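Local coordinates for protein DyP2 (PDB 4G2C) that binds haem and manganese and acts as a multifunctional dye-decolourising peroxidase of a lignin-reactive bacterium, probably oxidising dyes and lignin-related compounds, at residues L70-G75 against A191-V196; A139-A144 against G478-F483; G89-A94 against P485-L490. All coordinates share one frame; numbering follows the deposited sequence.

Contact 1 (L70-G75 against A191-V196); sequences LFLGFG and ASVTVV
Gly-73 and Thr-194 meet as an antiparallel hydrogen-bonded pair: Gly-73 N gives to Thr-194 O at 2.8 Å, and Thr-194 N gives back to Gly-73 O at 3.0 Å. The pairs flanking them, Leu-72 with Val-195 and Phe-74 with Val-193, are non-hydrogen-bonded. Past the first of these, Val-196 N reaches Phe-71 O at 2.9 Å, tilted 28° from the carbonyl plane. With chi1 at 49°, Thr-194 holds OG1 between its own N and carbonyl carbon, and from there the hydroxyl makes a weak bond, 3.5 Å, to Gly-73 O. Val-196 brings its CG1 methyl to 3.6 Å from Gly-73 N, and a beta carbon on that glycine would sit tight against both the methyl and the threonine hydroxyl.

The face that carries Leu-72, Phe-74, Val-193 and Val-195 is hydrocarbon. Leu-72 forks over two valines, CD1 lying 4.0 Å from Val-193 CG1 and CD2 lying 4.2 Å from Val-195 CG2, while Phe-74 CD1 comes to 4.3 Å from Val-193 CG2. The strand pair belongs to the antiparallel sheet of the DyP alpha+beta barrel domain, in which strand 66-74 runs between strands 166-172 and 193-205. Helix 77-88, next in the chain after strand 66-74, covers the leucine-valine face: its Phe-83 touches Leu-72 and Val-193, and its Ala-80 touches Phe-74. On its other edge strand 66-74 is held by strand 166-172 and by Asp-165, whose OD2 accepts from Phe-74 N. The ring of Phe-71 leads away from the valines to meet Phe-273 edge-to-face.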
# COMPACT_ATOMS: atom_id res chain seq x y z
N LEU A 70 1.15 -1.16 -16.86
CA LEU A 70 1.64 -0.57 -18.10
C LEU A 70 1.83 0.93 -17.93
O LEU A 70 0.88 1.65 -17.63
CB LEU A 70 0.67 -0.84 -19.24
CG LEU A 70 0.43 -2.30 -19.67
CD1 LEU A 70 -0.63 -2.35 -20.76
CD2 LEU A 70 1.73 -2.96 -20.14
N PHE A 71 3.06 1.40 -18.09
CA PHE A 71 3.34 2.83 -18.08
C PHE A 71 3.39 3.34 -19.51
O PHE A 71 4.03 2.73 -20.36
CB PHE A 71 4.66 3.11 -17.36
CG PHE A 71 4.69 2.56 -15.96
CD1 PHE A 71 3.85 3.07 -14.97
CD2 PHE A 71 5.55 1.53 -15.63
CE1 PHE A 71 3.87 2.57 -13.69
CE2 PHE A 71 5.57 1.01 -14.35
CZ PHE A 71 4.73 1.53 -13.37
N LEU A 72 2.70 4.44 -19.77
CA LEU A 72 2.51 4.92 -21.13
C LEU A 72 3.17 6.27 -21.35
O LEU A 72 3.41 7.02 -20.40
CB LEU A 72 1.02 5.04 -21.44
CG LEU A 72 0.14 3.82 -21.15
CD1 LEU A 72 -1.29 4.10 -21.56
CD2 LEU A 72 0.67 2.56 -21.84
N GLY A 73 3.47 6.57 -22.62
CA GLY A 73 3.92 7.89 -23.05
C GLY A 73 2.99 8.40 -24.14
O GLY A 73 2.62 7.65 -25.03
N PHE A 74 2.59 9.67 -24.06
CA PHE A 74 1.70 10.26 -25.05
C PHE A 74 2.48 11.00 -26.14
O PHE A 74 3.03 12.07 -25.90
CB PHE A 74 0.72 11.24 -24.38
CG PHE A 74 -0.25 10.58 -23.42
CD1 PHE A 74 -0.50 9.21 -23.49
CD2 PHE A 74 -0.91 11.33 -22.46
CE1 PHE A 74 -1.39 8.60 -22.61
CE2 PHE A 74 -1.81 10.74 -21.57
CZ PHE A 74 -2.05 9.36 -21.65
N GLY A 75 2.50 10.42 -27.34
CA GLY A 75 3.14 11.05 -28.49
C GLY A 75 2.32 12.15 -29.15
O GLY A 75 2.89 13.10 -29.70
N ALA A 191 -0.31 4.17 -32.36
CA ALA A 191 1.15 4.12 -32.36
C ALA A 191 1.82 5.25 -31.56
O ALA A 191 2.94 5.08 -31.07
CB ALA A 191 1.67 4.11 -33.78
N SER A 192 1.14 6.38 -31.41
CA SER A 192 1.68 7.51 -30.65
C SER A 192 1.52 7.36 -29.13
O SER A 192 1.92 8.25 -28.36
CB SER A 192 0.99 8.79 -31.07
OG SER A 192 -0.39 8.68 -30.78
N VAL A 193 0.88 6.27 -28.71
CA VAL A 193 0.80 5.96 -27.29
C VAL A 193 1.74 4.80 -27.07
O VAL A 193 1.41 3.66 -27.37
CB VAL A 193 -0.62 5.59 -26.83
CG1 VAL A 193 -0.59 5.08 -25.39
CG2 VAL A 193 -1.55 6.80 -26.95
N THR A 194 2.92 5.10 -26.57
CA THR A 194 3.92 4.08 -26.37
C THR A 194 3.85 3.49 -24.97
O THR A 194 3.38 4.13 -24.01
CB THR A 194 5.33 4.63 -26.62
OG1 THR A 194 5.49 5.86 -25.89
CG2 THR A 194 5.53 4.91 -28.12
N VAL A 195 4.31 2.25 -24.88
CA VAL A 195 4.52 1.62 -23.60
C VAL A 195 5.98 1.80 -23.21
O VAL A 195 6.85 1.17 -23.78
CB VAL A 195 4.24 0.13 -23.71
CG1 VAL A 195 4.47 -0.53 -22.36
CG2 VAL A 195 2.83 -0.10 -24.22
N VAL A 196 6.24 2.67 -22.24
CA VAL A 196 7.61 2.94 -21.84
C VAL A 196 8.11 1.94 -20.81
O VAL A 196 9.31 1.88 -20.53
CB VAL A 196 7.77 4.36 -21.27
CG1 VAL A 196 6.76 5.31 -21.89
CG2 VAL A 196 7.63 4.34 -19.76

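Contact 2 (A139-A144 against G478-F483); sequences AGAKAA and GGEYFF
Ala-141 and Glu-480 bring their CA atoms to 4.8 Å where the chain leaves helix 135-139 through Gly-140, at a positive phi of 92°, and turns against strand 474-484. The contact joins this turn, in the DyP alpha+beta barrel family region, to a strand of the antiparallel sheet in which 474-484 pairs with 267-278. Glu-480 extends from its backbone with CG anti to N (chi1 -179°) and then bends at chi2, which carries the carboxylate to the turn. Glu-480 OE2 is gripped twice: Ala-141 N donates from the syn side at 3.0 Å, 33° out of the carboxylate plane, and Tyr-481 N donates to the anti lone pair at 2.6 Å. OE1 is tied through a water to Lys-142 N. With an alanine here, Ala-141 N and Tyr-481 N would probably lose their shared acceptor, and the turn a fastening to the strand. Lys-142 NZ lies beyond salt-bridge distance of OE1; it donates to Gln-162 O and, through a second water, reaches Gly-479 O. The Tyr-481 ring packs against the turn, the Ala-141 CB methyl centred 4.0 Å above one of its faces in a CH-pi contact.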
# COMPACT_ATOMS: atom_id res chain seq x y z
N ALA A 139 4.83 18.08 -8.90
CA ALA A 139 6.29 18.03 -9.02
C ALA A 139 6.78 16.68 -9.54
O ALA A 139 7.79 16.62 -10.23
CB ALA A 139 6.94 18.34 -7.68
N GLY A 140 6.06 15.61 -9.20
CA GLY A 140 6.42 14.27 -9.64
C GLY A 140 7.33 13.57 -8.64
O GLY A 140 8.03 14.22 -7.87
N ALA A 141 7.32 12.24 -8.67
CA ALA A 141 8.13 11.46 -7.74
C ALA A 141 9.64 11.69 -7.91
O ALA A 141 10.39 11.58 -6.94
CB ALA A 141 7.78 9.97 -7.85
N LYS A 142 10.10 11.98 -9.12
CA LYS A 142 11.53 12.23 -9.30
C LYS A 142 11.98 13.41 -8.43
O LYS A 142 13.12 13.45 -7.98
CB LYS A 142 11.90 12.50 -10.75
CG LYS A 142 11.67 11.33 -11.68
CD LYS A 142 11.89 11.76 -13.12
CE LYS A 142 11.77 10.57 -14.05
NZ LYS A 142 10.35 10.38 -14.48
N ALA A 143 11.08 14.37 -8.21
CA ALA A 143 11.39 15.56 -7.42
C ALA A 143 11.31 15.31 -5.92
O ALA A 143 11.75 16.13 -5.13
CB ALA A 143 10.46 16.71 -7.78
N ALA A 144 10.73 14.17 -5.54
CA ALA A 144 10.54 13.83 -4.14
C ALA A 144 11.77 13.12 -3.57
O ALA A 144 11.85 12.86 -2.38
CB ALA A 144 9.31 12.95 -4.01
N GLY A 478 12.36 2.76 -8.45
CA GLY A 478 11.72 3.73 -9.32
C GLY A 478 10.21 3.75 -9.09
O GLY A 478 9.63 2.76 -8.64
N GLY A 479 9.58 4.86 -9.42
CA GLY A 479 8.15 5.01 -9.19
C GLY A 479 7.67 6.35 -9.70
O GLY A 479 8.47 7.13 -10.21
N GLU A 480 6.36 6.60 -9.58
CA GLU A 480 5.79 7.89 -10.02
C GLU A 480 4.45 8.17 -9.34
O GLU A 480 3.83 7.26 -8.77
CB GLU A 480 5.64 7.90 -11.56
CG GLU A 480 5.08 9.20 -12.15
CD GLU A 480 5.88 10.45 -11.77
OE1 GLU A 480 6.83 10.82 -12.50
OE2 GLU A 480 5.55 11.09 -10.75
N TYR A 481 4.01 9.43 -9.39
CA TYR A 481 2.70 9.80 -8.84
C TYR A 481 1.69 10.03 -9.95
O TYR A 481 2.00 10.64 -10.97
CB TYR A 481 2.79 11.08 -8.01
CG TYR A 481 3.67 11.03 -6.80
CD1 TYR A 481 3.67 9.92 -5.96
CD2 TYR A 481 4.51 12.10 -6.49
CE1 TYR A 481 4.48 9.88 -4.83
CE2 TYR A 481 5.32 12.07 -5.37
CZ TYR A 481 5.31 10.95 -4.54
OH TYR A 481 6.12 10.91 -3.41
N PHE A 482 0.46 9.58 -9.71
CA PHE A 482 -0.62 9.65 -10.69
C PHE A 482 -1.94 10.13 -10.04
O PHE A 482 -2.04 10.28 -8.83
CB PHE A 482 -0.89 8.27 -11.30
CG PHE A 482 0.31 7.63 -11.98
CD1 PHE A 482 1.27 6.94 -11.25
CD2 PHE A 482 0.42 7.65 -13.37
CE1 PHE A 482 2.34 6.33 -11.88
CE2 PHE A 482 1.49 7.04 -14.00
CZ PHE A 482 2.45 6.38 -13.26
N PHE A 483 -2.96 10.31 -10.85
CA PHE A 483 -4.29 10.57 -10.36
C PHE A 483 -5.22 9.63 -11.12
O PHE A 483 -5.17 9.59 -12.36
CB PHE A 483 -4.65 12.04 -10.64
CG PHE A 483 -5.98 12.47 -10.08
CD1 PHE A 483 -6.13 12.68 -8.71
CD2 PHE A 483 -7.06 12.69 -10.90
CE1 PHE A 483 -7.35 13.09 -8.18
CE2 PHE A 483 -8.28 13.11 -10.39
CZ PHE A 483 -8.43 13.31 -9.02
O HOH W 1 8.74 12.35 -11.80
O HOH W 2 9.37 8.03 -12.94

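Contact 3 (G89-A94 against P485-L490); sequences GLMKSA and PSLAFL
Ser-93 and Leu-487 mark the nearest approach of the two backbones, their CA atoms 7.5 Å apart; 89-94 is an irregular link between helices, while 485-490 turns into the short helix 487-491. No hydrogen bond joins the two segments, and side chains make the contact. Leu-487 splits its two methyls between neighbours. Leu-487 CD1 rests 3.7 Å from Ser-93 CA and 3.8 Å from Lys-92 O, while Leu-487 CD2 presses on Met-91 CE at 3.4 Å, tighter than usual for two carbons. Met-91 points at the helix and then bends at chi3 (68°), folding its methyl in between Leu-487 and Leu-490. The Met-91 and Leu-490 side chains cross at about a right angle, with Met-91 SD 3.6 Å from Leu-490 CD1. Around this cluster Met-91 also touches Leu-115 and Val-117 of strand 114-119. Lys-92 heads the other way, to a salt bridge with Glu-100 and a hydrogen bond with His-62. Both segments lead into helices by a serine N-cap: Ser-93 OG accepts from Thr-96 N at the start of helix 94-107, and Ser-486 OG accepts from Phe-489 N at 3.2 Å. What results is apolar packing of a loop that leads into one serine-capped helix against the first turn of another, the chain's last, 487-491.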
# COMPACT_ATOMS: atom_id res chain seq x y z
N GLY A 89 -14.55 3.00 -22.12
CA GLY A 89 -15.51 2.01 -22.59
C GLY A 89 -15.29 0.61 -22.03
O GLY A 89 -16.22 -0.20 -21.98
N LEU A 90 -14.07 0.31 -21.60
CA LEU A 90 -13.79 -1.02 -21.05
C LEU A 90 -13.85 -1.04 -19.52
O LEU A 90 -13.51 -2.05 -18.89
CB LEU A 90 -12.42 -1.52 -21.51
CG LEU A 90 -12.24 -1.59 -23.03
CD1 LEU A 90 -10.84 -2.04 -23.39
CD2 LEU A 90 -13.30 -2.50 -23.69
N MET A 91 -14.28 0.06 -18.93
CA MET A 91 -14.16 0.23 -17.49
C MET A 91 -15.48 0.07 -16.75
O MET A 91 -16.52 0.56 -17.19
CB MET A 91 -13.52 1.59 -17.17
CG MET A 91 -12.10 1.70 -17.70
SD MET A 91 -11.37 3.34 -17.58
CE MET A 91 -11.22 3.47 -15.79
N LYS A 92 -15.44 -0.62 -15.61
CA LYS A 92 -16.60 -0.71 -14.75
C LYS A 92 -16.48 0.31 -13.61
O LYS A 92 -15.38 0.81 -13.31
CB LYS A 92 -16.74 -2.14 -14.22
CG LYS A 92 -15.59 -2.57 -13.32
CD LYS A 92 -15.67 -4.05 -12.96
CE LYS A 92 -14.62 -4.41 -11.92
NZ LYS A 92 -14.33 -5.88 -11.89
N SER A 93 -17.60 0.64 -12.97
CA SER A 93 -17.61 1.66 -11.92
C SER A 93 -17.35 1.04 -10.55
O SER A 93 -17.47 -0.18 -10.37
CB SER A 93 -18.97 2.34 -11.86
OG SER A 93 -19.97 1.37 -11.62
N ALA A 94 -17.03 1.88 -9.59
CA ALA A 94 -16.95 1.44 -8.21
C ALA A 94 -18.18 0.61 -7.86
O ALA A 94 -18.06 -0.50 -7.31
CB ALA A 94 -16.82 2.62 -7.28
N PRO A 485 -8.61 9.54 -12.39
CA PRO A 485 -9.74 10.45 -12.58
C PRO A 485 -11.06 9.71 -12.63
O PRO A 485 -11.10 8.48 -12.69
CB PRO A 485 -9.45 11.09 -13.93
CG PRO A 485 -8.64 10.08 -14.65
CD PRO A 485 -7.82 9.38 -13.62
N SER A 486 -12.15 10.47 -12.60
CA SER A 486 -13.48 9.90 -12.65
C SER A 486 -13.75 9.32 -14.03
O SER A 486 -13.15 9.74 -15.03
CB SER A 486 -14.51 10.98 -12.33
OG SER A 486 -14.51 11.96 -13.35
N LEU A 487 -14.68 8.36 -14.10
CA LEU A 487 -15.09 7.79 -15.38
C LEU A 487 -15.69 8.82 -16.33
O LEU A 487 -15.43 8.78 -17.53
CB LEU A 487 -16.06 6.62 -15.18
CG LEU A 487 -15.52 5.42 -14.40
CD1 LEU A 487 -16.56 4.29 -14.31
CD2 LEU A 487 -14.21 4.91 -14.99
N ALA A 488 -16.49 9.74 -15.80
CA ALA A 488 -17.09 10.80 -16.60
C ALA A 488 -16.03 11.68 -17.25
O ALA A 488 -16.19 12.14 -18.38
CB ALA A 488 -18.06 11.64 -15.75
N PHE A 489 -14.92 11.92 -16.55
CA PHE A 489 -13.83 12.66 -17.16
C PHE A 489 -13.28 11.91 -18.37
O PHE A 489 -13.09 12.49 -19.44
CB PHE A 489 -12.69 12.91 -16.18
CG PHE A 489 -11.42 13.37 -16.86
CD1 PHE A 489 -11.26 14.70 -17.24
CD2 PHE A 489 -10.41 12.46 -17.14
CE1 PHE A 489 -10.11 15.11 -17.88
CE2 PHE A 489 -9.25 12.87 -17.77
CZ PHE A 489 -9.10 14.19 -18.14
N LEU A 490 -13.02 10.63 -18.18
CA LEU A 490 -12.42 9.81 -19.24
C LEU A 490 -13.33 9.74 -20.48
O LEU A 490 -12.85 9.80 -21.61
CB LEU A 490 -12.08 8.42 -18.71
CG LEU A 490 -11.05 8.34 -17.58
CD1 LEU A 490 -10.85 6.91 -17.12
CD2 LEU A 490 -9.71 8.98 -17.96

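Overall arrangement
Contact 1 lies within the DyP alpha+beta barrel domain and is partly buried, combining backbone bonds between neighbouring strands with leucine, valine and phenylalanine packing. Contacts 2 and 3 are buried and tie loops from the first part of the chain to one continuous run near its C-terminus, strand 474-484 and then helix 487-491. They differ in chemistry: contact 2, with its tyrosine about 9 Å from the haem, combines a carboxylate and waters with a methyl over a tyrosine ring, whereas contact 3 has no hydrogen bond between its segments and rests on methionine and leucine packing. Contacts 1 and 2 touch directly, Phe-71 CD1 lying 4.0 Å from Phe-482 CZ, so the two sheets meet there. Contact 3 stays about 9 Å from contact 1 at the nearest atoms.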